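Local coordinates for protein ferredoxin--NADP reductase, apicoplast (Plasmodium falciparum, PDB 3JQQ) that transfers electrons between ferredoxin and NADP(H) through a bound FAD in the apicoplast, and may serve the last step of isoprenoid precursor synthesis, at residues Y36-N41 with G140-L145; F175-T178 with P184-S187; N227-F232 with I242-S247. The protein carries 1 engineered substitution. All coordinates share one frame; numbering follows the deposited sequence.

Interaction 1: Y36-N41 with G140-L145; sequences YHLEIN and GFIKNL
Leu38 of strand 35-41 meets Ile142 of helix 137-144 and Leu145, which follows it, where that helix packs against the antiparallel beta-barrel of the FAD-binding domain, as in other ferredoxin-NADP reductases. One methyl of the leucine, CD1, makes both apolar contacts: it lies 4.3 Å from Ile142 CG2 and 4.2 Å from Leu145 CD1. Each is a methyl-to-methyl approach at ordinary van der Waals separation, and all three residues are buried. Leu38 CG stands anti to the carbonyl carbon (chi1 -60°) and the chain is extended beyond it, which carries CD1 from the strand to the helix. Ile142 also packs on Ile118, a residue of the FAD site on the adjoining strand 114-123, so the helix rests on two neighbouring strands of the barrel.

A polar margin lies beside this apolar patch. Tyr36 and Lys143 are set at a slant to one another, and the lysine CB starts off away from the strand; a chain bent at chi2 (-55°) and again at chi4 returns the ammonium toward the phenol. The two ends share Glu34: its OE2 accepts a hydrogen bond from Tyr36 OH and forms a salt bridge with Lys143 NZ. Lys23 adds a cation-pi contact to the Tyr36 ring and hydrogen bonds to the carbonyl oxygens of Ile142, Lys143 and Leu145. Between the strand and helix side chains themselves, Tyr36 OH and Lys143 NZ stand 3.8 Å apart.

Interaction 2: F175-T178 with P184-S187; sequences FIAT and PYIS. With A2P (adenosine-2'-5'-diphosphate), chain J.
The ring of Tyr185 carries Phe175 over one face and has Ala177 CB and Ile176 O at its edge, near the ring plane. Over that face the nearest group to the ring centre is a methylene: Phe175 CB lies 3.4 Å from the Tyr185 centroid and only 6° off the ring normal, a well-centred CH-pi contact. The phenyl ring is displaced beyond it. Its plane is tilted by 14° from that of the tyrosine, but the centroids are 4.6 Å apart and the two rings barely overlap, with Phe175 CG over Tyr185 CD2 at 3.4 Å. The side chains run past one another in opposite directions, one from the strand and one from the helix. Tyr185 holds CG anti to the carbonyl carbon, beside its backbone N, which sends the ring toward the strand.

At the edge, Ala177 CB touches Tyr185 CE1 at 3.4 Å. The phenol OH donates a 2.8 Å hydrogen bond to Ile176 O, approaching from above the carbonyl plane, 40° out of it. With Phe175 CB over one face and this bond at the hydroxyl, the ring's rotation would be restricted.

Thr178, at the strand's end, places CB 3.7 Å from O4' of the bound adenosine-2'-5'-diphosphate. A parallel strand whose C-terminal end reaches the nucleotide, followed by a helix packed back onto it, is characteristic of the Rossmann-like NADP-binding domain of ferredoxin-NADP reductases.

Interaction 3: N227-F232 with I242-S247; sequences NELEYF and IHYVFS. With A2P (adenosine-2'-5'-diphosphate), chain J.
Leu229 of helix 226-235 faces Ile242 of strand 240-246 with their CA atoms 8.3 Å apart, the nearest backbone pair between the two segments. No hydrogen bond passes between them. The helix keeps its own backbone bonds, such as Phe232 N to Glu228 O, and the strand is bonded along its length to the parallel strand 211-217.

Leu229 makes the side-chain contacts, reaching both Ile242 and Tyr244. Its CD2 methyl lies 4.0 Å from Ile242 CD1, and the same isoleucine methyl rests 3.7 Å from the helix carbonyl oxygen Leu229 O. The isoleucine holds CG1 anti to the carbonyl carbon (chi1 -57°), and the extended chain beyond it brings CD1 up to the helix. Helix and strand are consecutive elements of a beta-alpha-beta unit, 211-217, 226-235 and 240-246, in the nucleotide-binding domain, and this packing lays the crossover helix onto strand 240-246, an outermost strand of the parallel sheet within the chain.

Leu229 CD1 comes to the edge of the Tyr244 ring, near its plane, and touches the phenol oxygen OH at 3.8 Å. Over one face of that ring sits Ile242 CG2, offset toward the rim.

Ser247, just past the strand's end, turns to the bound adenosine-2'-5'-diphosphate. Its OG accepts a hydrogen bond from O3' of the ribose at 2.8 Å and also lies 2.7 Å from O3P of the 2'-phosphate, the group that sets NADP apart from NAD.

In the fold
From the N terminus, interaction 1 comes first: it closes a long loop, with 98 residues between segments 36-41 and 140-145, inside the FAD-binding domain. Interaction 2 then closes a short connection, five residues lying between 175-178 of a strand and 184-187 of the helix after it, and interaction 3 spans the nine residues between 227-232 and 242-247. The three follow in series, neither nesting nor crossing. Interactions 2 and 3 pack on the same parallel sheet and meet where Ile186 CD1 lies 3.9 Å from Leu229 CD2; both reach the bound nucleotide. Interaction 1 touches neither, its centre about 21 Å from that of interaction 2.

Interaction 1: Y36-N41 with G140-L145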
loop_
_atom_site.group_PDB
_atom_site.type_symbol
_atom_site.label_atom_id
_atom_site.label_comp_id
_atom_site.label_asym_id
_atom_site.label_seq_id
_atom_site.Cartn_x
_atom_site.Cartn_y
_atom_site.Cartn_z
ATOM N N TYR B 36 -16.631 -4.365 -1.755
ATOM C CA TYR B 36 -17.674 -5.375 -1.767
ATOM C C TYR B 36 -17.523 -6.362 -0.620
ATOM O O TYR B 36 -16.431 -6.865 -0.345
ATOM C CB TYR B 36 -17.717 -6.095 -3.124
ATOM C CG TYR B 36 -18.205 -5.198 -4.239
ATOM C CD1 TYR B 36 -17.310 -4.556 -5.087
ATOM C CD2 TYR B 36 -19.562 -4.963 -4.422
ATOM C CE1 TYR B 36 -17.756 -3.716 -6.097
ATOM C CE2 TYR B 36 -20.018 -4.126 -5.429
ATOM C CZ TYR B 36 -19.107 -3.504 -6.261
ATOM O OH TYR B 36 -19.547 -2.672 -7.263
ATOM N N HIS B 37 -18.634 -6.605 0.064
ATOM C CA HIS B 37 -18.725 -7.636 1.084
ATOM C C HIS B 37 -19.183 -8.922 0.412
ATOM O O HIS B 37 -20.268 -8.971 -0.167
ATOM C CB HIS B 37 -19.729 -7.206 2.156
ATOM C CG HIS B 37 -20.204 -8.320 3.038
ATOM N ND1 HIS B 37 -19.497 -8.749 4.141
ATOM C CD2 HIS B 37 -21.330 -9.072 2.997
ATOM C CE1 HIS B 37 -20.163 -9.724 4.737
ATOM N NE2 HIS B 37 -21.278 -9.938 4.063
ATOM N N LEU B 38 -18.348 -9.956 0.467
ATOM C CA LEU B 38 -18.685 -11.235 -0.147
ATOM C C LEU B 38 -19.132 -12.241 0.904
ATOM O O LEU B 38 -18.410 -12.501 1.863
ATOM C CB LEU B 38 -17.483 -11.810 -0.905
ATOM C CG LEU B 38 -16.857 -11.021 -2.059
ATOM C CD1 LEU B 38 -15.657 -11.765 -2.623
ATOM C CD2 LEU B 38 -17.884 -10.759 -3.155
ATOM N N GLU B 39 -20.321 -12.809 0.729
ATOM C CA GLU B 39 -20.705 -13.967 1.523
ATOM C C GLU B 39 -20.323 -15.214 0.738
ATOM O O GLU B 39 -20.694 -15.363 -0.426
ATOM C CB GLU B 39 -22.201 -13.961 1.872
ATOM C CG GLU B 39 -22.534 -14.850 3.074
ATOM C CD GLU B 39 -23.992 -14.782 3.501
ATOM O OE1 GLU B 39 -24.614 -13.707 3.362
ATOM O OE2 GLU B 39 -24.512 -15.811 3.988
ATOM N N ILE B 40 -19.560 -16.099 1.374
ATOM C CA ILE B 40 -18.997 -17.256 0.689
ATOM C C ILE B 40 -19.363 -18.578 1.361
ATOM O O ILE B 40 -19.136 -18.768 2.553
ATOM C CB ILE B 40 -17.469 -17.141 0.574
ATOM C CG1 ILE B 40 -17.091 -15.992 -0.367
ATOM C CG2 ILE B 40 -16.871 -18.456 0.081
ATOM C CD1 ILE B 40 -15.604 -15.765 -0.495
ATOM N N ASN B 41 -19.946 -19.489 0.574
ATOM C CA ASN B 41 -20.292 -20.824 1.053
ATOM C C ASN B 41 -19.147 -21.791 0.782
ATOM O O ASN B 41 -18.792 -22.051 -0.369
ATOM C CB ASN B 41 -21.584 -21.317 0.394
ATOM C CG ASN B 41 -22.104 -22.613 1.005
ATOM O OD1 ASN B 41 -21.376 -23.603 1.128
ATOM N ND2 ASN B 41 -23.380 -22.623 1.389
ATOM N N GLY B 140 -10.327 -6.543 -10.158
ATOM C CA GLY B 140 -11.134 -6.673 -11.368
ATOM C C GLY B 140 -11.912 -7.976 -11.389
ATOM O O GLY B 140 -13.048 -8.023 -11.861
ATOM N N PHE B 141 -11.303 -9.037 -10.882
ATOM C CA PHE B 141 -11.957 -10.338 -10.791
ATOM C C PHE B 141 -13.161 -10.277 -9.853
ATOM O O PHE B 141 -14.232 -10.788 -10.177
ATOM C CB PHE B 141 -10.939 -11.398 -10.344
ATOM C CG PHE B 141 -11.553 -12.662 -9.803
ATOM C CD1 PHE B 141 -12.087 -13.617 -10.654
ATOM C CD2 PHE B 141 -11.561 -12.908 -8.439
ATOM C CE1 PHE B 141 -12.636 -14.784 -10.152
ATOM C CE2 PHE B 141 -12.111 -14.071 -7.930
ATOM C CZ PHE B 141 -12.649 -15.010 -8.788
ATOM N N ILE B 142 -12.996 -9.630 -8.697
ATOM C CA ILE B 142 -14.098 -9.466 -7.756
ATOM C C ILE B 142 -15.159 -8.540 -8.334
ATOM O O ILE B 142 -16.359 -8.779 -8.188
ATOM C CB ILE B 142 -13.611 -8.899 -6.420
ATOM C CG1 ILE B 142 -12.626 -9.874 -5.774
ATOM C CG2 ILE B 142 -14.783 -8.616 -5.488
ATOM C CD1 ILE B 142 -11.690 -9.215 -4.783
ATOM N N LYS B 143 -14.703 -7.484 -8.995
ATOM C CA LYS B 143 -15.587 -6.529 -9.638
ATOM C C LYS B 143 -16.582 -7.285 -10.500
ATOM O O LYS B 143 -17.786 -7.043 -10.445
ATOM C CB LYS B 143 -14.766 -5.596 -10.529
ATOM C CG LYS B 143 -15.229 -4.155 -10.565
ATOM C CD LYS B 143 -16.684 -4.010 -10.954
ATOM C CE LYS B 143 -16.976 -2.569 -11.358
ATOM N NZ LYS B 143 -18.261 -2.079 -10.788
ATOM N N ASN B 144 -16.056 -8.218 -11.284
ATOM C CA ASN B 144 -16.844 -8.961 -12.265
ATOM C C ASN B 144 -17.570 -10.184 -11.699
ATOM O O ASN B 144 -18.359 -10.814 -12.399
ATOM C CB ASN B 144 -15.958 -9.365 -13.447
ATOM C CG ASN B 144 -15.448 -8.166 -14.230
ATOM O OD1 ASN B 144 -16.232 -7.359 -14.729
ATOM N ND2 ASN B 144 -14.130 -8.046 -14.341
ATOM N N LEU B 145 -17.311 -10.514 -10.437
ATOM C CA LEU B 145 -17.933 -11.685 -9.814
ATOM C C LEU B 145 -19.457 -11.613 -9.795
ATOM O O LEU B 145 -20.038 -10.571 -9.476
ATOM C CB LEU B 145 -17.415 -11.895 -8.387
ATOM C CG LEU B 145 -16.201 -12.808 -8.188
ATOM C CD1 LEU B 145 -15.731 -12.775 -6.735
ATOM C CD2 LEU B 145 -16.519 -14.231 -8.618
#

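Interaction 2: F175-T178 with P184-S187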
loop_
_atom_site.group_PDB
_atom_site.type_symbol
_atom_site.label_atom_id
_atom_site.label_comp_id
_atom_site.label_asym_id
_atom_site.label_seq_id
_atom_site.Cartn_x
_atom_site.Cartn_y
_atom_site.Cartn_z
ATOM N N PHE B 175 -8.767 -1.902 19.746
ATOM C CA PHE B 175 -8.612 -2.221 18.332
ATOM C C PHE B 175 -8.337 -0.946 17.543
ATOM O O PHE B 175 -9.066 0.036 17.664
ATOM C CB PHE B 175 -9.865 -2.899 17.767
ATOM C CG PHE B 175 -10.250 -4.174 18.471
ATOM C CD1 PHE B 175 -11.585 -4.474 18.693
ATOM C CD2 PHE B 175 -9.289 -5.071 18.902
ATOM C CE1 PHE B 175 -11.955 -5.643 19.331
ATOM C CE2 PHE B 175 -9.652 -6.243 19.544
ATOM C CZ PHE B 175 -10.987 -6.529 19.758
ATOM N N ILE B 176 -7.284 -0.965 16.731
ATOM C CA ILE B 176 -6.952 0.182 15.892
ATOM C C ILE B 176 -6.991 -0.226 14.419
ATOM O O ILE B 176 -6.363 -1.205 14.025
ATOM C CB ILE B 176 -5.573 0.767 16.266
ATOM C CG1 ILE B 176 -5.604 1.301 17.702
ATOM C CG2 ILE B 176 -5.174 1.864 15.296
ATOM C CD1 ILE B 176 -4.238 1.631 18.268
ATOM N N ALA B 177 -7.743 0.518 13.611
ATOM C CA ALA B 177 -7.962 0.125 12.221
ATOM C C ALA B 177 -7.979 1.285 11.227
ATOM O O ALA B 177 -8.252 2.431 11.587
ATOM C CB ALA B 177 -9.253 -0.685 12.100
ATOM N N THR B 178 -7.674 0.963 9.973
ATOM C CA THR B 178 -7.903 1.862 8.851
ATOM C C THR B 178 -8.521 1.068 7.706
ATOM O O THR B 178 -8.133 -0.070 7.450
ATOM C CB THR B 178 -6.599 2.529 8.350
ATOM O OG1 THR B 178 -5.688 1.524 7.885
ATOM C CG2 THR B 178 -5.944 3.333 9.465
ATOM N N PRO B 184 -11.002 -7.922 10.726
ATOM C CA PRO B 184 -10.813 -8.903 11.795
ATOM C C PRO B 184 -11.446 -8.459 13.112
ATOM O O PRO B 184 -11.745 -9.297 13.964
ATOM C CB PRO B 184 -9.289 -8.984 11.937
ATOM C CG PRO B 184 -8.789 -7.685 11.407
ATOM C CD PRO B 184 -9.730 -7.319 10.294
ATOM N N TYR B 185 -11.644 -7.155 13.279
ATOM C CA TYR B 185 -12.282 -6.646 14.486
ATOM C C TYR B 185 -13.779 -6.936 14.464
ATOM O O TYR B 185 -14.392 -7.170 15.508
ATOM C CB TYR B 185 -12.019 -5.148 14.658
ATOM C CG TYR B 185 -10.550 -4.793 14.734
ATOM C CD1 TYR B 185 -10.052 -3.676 14.077
ATOM C CD2 TYR B 185 -9.661 -5.582 15.453
ATOM C CE1 TYR B 185 -8.710 -3.346 14.143
ATOM C CE2 TYR B 185 -8.315 -5.263 15.523
ATOM C CZ TYR B 185 -7.845 -4.144 14.867
ATOM O OH TYR B 185 -6.505 -3.821 14.934
ATOM N N ILE B 186 -14.362 -6.918 13.268
ATOM C CA ILE B 186 -15.752 -7.320 13.088
ATOM C C ILE B 186 -15.892 -8.800 13.432
ATOM O O ILE B 186 -16.855 -9.211 14.083
ATOM C CB ILE B 186 -16.228 -7.079 11.641
ATOM C CG1 ILE B 186 -16.126 -5.590 11.284
ATOM C CG2 ILE B 186 -17.647 -7.592 11.447
ATOM C CD1 ILE B 186 -16.789 -4.665 12.286
ATOM N N SER B 187 -14.918 -9.593 12.995
ATOM C CA SER B 187 -14.889 -11.020 13.296
ATOM C C SER B 187 -14.827 -11.237 14.804
ATOM O O SER B 187 -15.612 -12.005 15.374
ATOM C CB SER B 187 -13.683 -11.675 12.621
ATOM O OG SER B 187 -13.597 -13.053 12.944
HETATM P P1 A2P J . -6.410 9.354 3.035
HETATM O O1P A2P J . -5.450 10.474 3.350
HETATM O O2P A2P J . -5.831 8.283 2.142
HETATM O O3P A2P J . -7.793 9.817 2.645
HETATM P P2 A2P J . -7.546 3.215 2.419
HETATM O O4P A2P J . -7.653 1.896 3.146
HETATM O O5P A2P J . -6.308 3.361 1.562
HETATM O O6P A2P J . -8.828 3.659 1.758
HETATM O "O5'" A2P J . -7.325 4.289 3.598
HETATM C "C5'" A2P J . -8.025 4.150 4.832
HETATM C "C4'" A2P J . -7.841 5.414 5.662
HETATM O "O4'" A2P J . -6.500 5.476 6.161
HETATM C "C3'" A2P J . -8.056 6.667 4.824
HETATM O "O3'" A2P J . -8.800 7.608 5.604
HETATM C "C2'" A2P J . -6.663 7.210 4.584
HETATM O "O2'" A2P J . -6.645 8.629 4.454
HETATM C "C1'" A2P J . -6.003 6.788 5.885
HETATM N N9 A2P J . -4.524 6.910 5.830
HETATM C C8 A2P J . -3.783 7.211 4.746
HETATM N N7 A2P J . -2.462 7.265 5.061
HETATM C C5 A2P J . -2.352 7.003 6.378
HETATM C C6 A2P J . -1.250 6.899 7.365
HETATM N N6 A2P J . 0.038 7.090 6.998
HETATM N N1 A2P J . -1.570 6.604 8.646
HETATM C C2 A2P J . -2.844 6.407 9.030
HETATM N N3 A2P J . -3.890 6.486 8.190
HETATM C C4 A2P J . -3.713 6.776 6.879
#

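Interaction 3: N227-F232 with I242-S247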
loop_
_atom_site.group_PDB
_atom_site.type_symbol
_atom_site.label_atom_id
_atom_site.label_comp_id
_atom_site.label_asym_id
_atom_site.label_seq_id
_atom_site.Cartn_x
_atom_site.Cartn_y
_atom_site.Cartn_z
ATOM N N ASN B 227 -23.309 -0.960 9.908
ATOM C CA ASN B 227 -24.503 -1.593 10.467
ATOM C C ASN B 227 -24.188 -2.322 11.763
ATOM O O ASN B 227 -24.802 -2.075 12.802
ATOM C CB ASN B 227 -25.105 -2.594 9.477
ATOM C CG ASN B 227 -25.770 -1.923 8.297
ATOM O OD1 ASN B 227 -25.977 -0.712 8.289
ATOM N ND2 ASN B 227 -26.118 -2.714 7.291
ATOM N N GLU B 228 -23.231 -3.242 11.678
ATOM C CA GLU B 228 -22.794 -4.014 12.830
ATOM C C GLU B 228 -22.227 -3.105 13.917
ATOM O O GLU B 228 -22.595 -3.220 15.085
ATOM C CB GLU B 228 -21.742 -5.044 12.414
ATOM C CG GLU B 228 -22.272 -6.165 11.532
ATOM C CD GLU B 228 -22.438 -5.750 10.083
ATOM O OE1 GLU B 228 -22.869 -6.599 9.273
ATOM O OE2 GLU B 228 -22.138 -4.581 9.753
ATOM N N LEU B 229 -21.332 -2.204 13.524
ATOM C CA LEU B 229 -20.691 -1.307 14.476
ATOM C C LEU B 229 -21.708 -0.474 15.242
ATOM O O LEU B 229 -21.579 -0.278 16.452
ATOM C CB LEU B 229 -19.671 -0.399 13.777
ATOM C CG LEU B 229 -18.352 -1.035 13.321
ATOM C CD1 LEU B 229 -17.544 -0.061 12.467
ATOM C CD2 LEU B 229 -17.532 -1.515 14.512
ATOM N N GLU B 230 -22.723 0.015 14.537
ATOM C CA GLU B 230 -23.784 0.780 15.178
ATOM C C GLU B 230 -24.667 -0.116 16.041
ATOM O O GLU B 230 -25.191 0.318 17.063
ATOM C CB GLU B 230 -24.622 1.533 14.142
ATOM C CG GLU B 230 -23.966 2.814 13.650
ATOM C CD GLU B 230 -24.820 3.569 12.649
ATOM O OE1 GLU B 230 -25.583 2.918 11.904
ATOM O OE2 GLU B 230 -24.719 4.815 12.603
ATOM N N TYR B 231 -24.821 -1.370 15.630
ATOM C CA TYR B 231 -25.621 -2.317 16.396
ATOM C C TYR B 231 -24.947 -2.673 17.718
ATOM O O TYR B 231 -25.617 -2.850 18.740
ATOM C CB TYR B 231 -25.894 -3.589 15.589
ATOM C CG TYR B 231 -26.476 -4.717 16.424
ATOM C CD1 TYR B 231 -27.843 -4.803 16.659
ATOM C CD2 TYR B 231 -25.655 -5.687 16.984
ATOM C CE1 TYR B 231 -28.374 -5.831 17.421
ATOM C CE2 TYR B 231 -26.176 -6.716 17.745
ATOM C CZ TYR B 231 -27.536 -6.783 17.961
ATOM O OH TYR B 231 -28.056 -7.807 18.720
ATOM N N PHE B 232 -23.622 -2.777 17.698
ATOM C CA PHE B 232 -22.887 -3.097 18.912
ATOM C C PHE B 232 -22.917 -1.932 19.895
ATOM O O PHE B 232 -23.029 -2.137 21.109
ATOM C CB PHE B 232 -21.446 -3.493 18.589
ATOM C CG PHE B 232 -21.328 -4.742 17.758
ATOM C CD1 PHE B 232 -20.571 -4.751 16.598
ATOM C CD2 PHE B 232 -21.982 -5.911 18.138
ATOM C CE1 PHE B 232 -20.460 -5.895 15.831
ATOM C CE2 PHE B 232 -21.876 -7.060 17.374
ATOM C CZ PHE B 232 -21.115 -7.053 16.223
ATOM N N ILE B 242 -16.449 3.649 20.239
ATOM C CA ILE B 242 -15.843 3.787 18.917
ATOM C C ILE B 242 -15.447 5.222 18.599
ATOM O O ILE B 242 -16.283 6.123 18.620
ATOM C CB ILE B 242 -16.798 3.314 17.806
ATOM C CG1 ILE B 242 -17.227 1.864 18.043
ATOM C CG2 ILE B 242 -16.146 3.476 16.441
ATOM C CD1 ILE B 242 -18.374 1.418 17.152
ATOM N N HIS B 243 -14.171 5.426 18.288
ATOM C CA HIS B 243 -13.688 6.733 17.860
ATOM C C HIS B 243 -13.358 6.722 16.366
ATOM O O HIS B 243 -12.482 5.979 15.920
ATOM C CB HIS B 243 -12.459 7.151 18.676
ATOM C CG HIS B 243 -12.716 7.255 20.149
ATOM N ND1 HIS B 243 -13.562 8.199 20.692
ATOM C CD2 HIS B 243 -12.229 6.542 21.193
ATOM C CE1 HIS B 243 -13.591 8.063 22.009
ATOM N NE2 HIS B 243 -12.791 7.059 22.335
ATOM N N TYR B 244 -14.068 7.546 15.599
ATOM C CA TYR B 244 -13.862 7.637 14.155
ATOM C C TYR B 244 -12.958 8.809 13.789
ATOM O O TYR B 244 -13.162 9.930 14.254
ATOM C CB TYR B 244 -15.199 7.798 13.425
ATOM C CG TYR B 244 -16.117 6.603 13.507
ATOM C CD1 TYR B 244 -17.323 6.677 14.195
ATOM C CD2 TYR B 244 -15.789 5.406 12.888
ATOM C CE1 TYR B 244 -18.172 5.590 14.267
ATOM C CE2 TYR B 244 -16.628 4.313 12.957
ATOM C CZ TYR B 244 -17.820 4.410 13.646
ATOM O OH TYR B 244 -18.658 3.322 13.715
ATOM N N VAL B 245 -11.967 8.548 12.942
ATOM C CA VAL B 245 -11.075 9.598 12.469
ATOM C C VAL B 245 -11.192 9.728 10.955
ATOM O O VAL B 245 -10.699 8.878 10.212
ATOM C CB VAL B 245 -9.612 9.306 12.839
ATOM C CG1 VAL B 245 -8.739 10.513 12.535
ATOM C CG2 VAL B 245 -9.503 8.914 14.304
ATOM N N PHE B 246 -11.845 10.794 10.503
ATOM C CA PHE B 246 -12.109 10.976 9.081
ATOM C C PHE B 246 -11.021 11.808 8.402
ATOM O O PHE B 246 -10.713 12.919 8.832
ATOM C CB PHE B 246 -13.489 11.606 8.865
ATOM C CG PHE B 246 -14.619 10.836 9.502
ATOM C CD1 PHE B 246 -14.846 9.509 9.171
ATOM C CD2 PHE B 246 -15.461 11.444 10.419
ATOM C CE1 PHE B 246 -15.884 8.801 9.754
ATOM C CE2 PHE B 246 -16.501 10.742 11.003
ATOM C CZ PHE B 246 -16.712 9.420 10.671
ATOM N N SER B 247 -10.443 11.271 7.332
ATOM C CA SER B 247 -9.343 11.954 6.660
ATOM C C SER B 247 -9.794 13.125 5.782
ATOM O O SER B 247 -8.981 13.977 5.433
ATOM C CB SER B 247 -8.472 10.969 5.866
ATOM O OG SER B 247 -9.223 10.257 4.899
HETATM P P1 A2P J . -6.410 9.354 3.035
HETATM O O1P A2P J . -5.450 10.474 3.350
HETATM O O2P A2P J . -5.831 8.283 2.142
HETATM O O3P A2P J . -7.793 9.817 2.645
HETATM P P2 A2P J . -7.546 3.215 2.419
HETATM O O4P A2P J . -7.653 1.896 3.146
HETATM O O5P A2P J . -6.308 3.361 1.562
HETATM O O6P A2P J . -8.828 3.659 1.758
HETATM O "O5'" A2P J . -7.325 4.289 3.598
HETATM C "C5'" A2P J . -8.025 4.150 4.832
HETATM C "C4'" A2P J . -7.841 5.414 5.662
HETATM O "O4'" A2P J . -6.500 5.476 6.161
HETATM C "C3'" A2P J . -8.056 6.667 4.824
HETATM O "O3'" A2P J . -8.800 7.608 5.604
HETATM C "C2'" A2P J . -6.663 7.210 4.584
HETATM O "O2'" A2P J . -6.645 8.629 4.454
HETATM C "C1'" A2P J . -6.003 6.788 5.885
HETATM N N9 A2P J . -4.524 6.910 5.830
HETATM C C8 A2P J . -3.783 7.211 4.746
HETATM N N7 A2P J . -2.462 7.265 5.061
HETATM C C5 A2P J . -2.352 7.003 6.378
HETATM C C6 A2P J . -1.250 6.899 7.365
HETATM N N6 A2P J . 0.038 7.090 6.998
HETATM N N1 A2P J . -1.570 6.604 8.646
HETATM C C2 A2P J . -2.844 6.407 9.030
HETATM N N3 A2P J . -3.890 6.486 8.190
HETATM C C4 A2P J . -3.713 6.776 6.879
#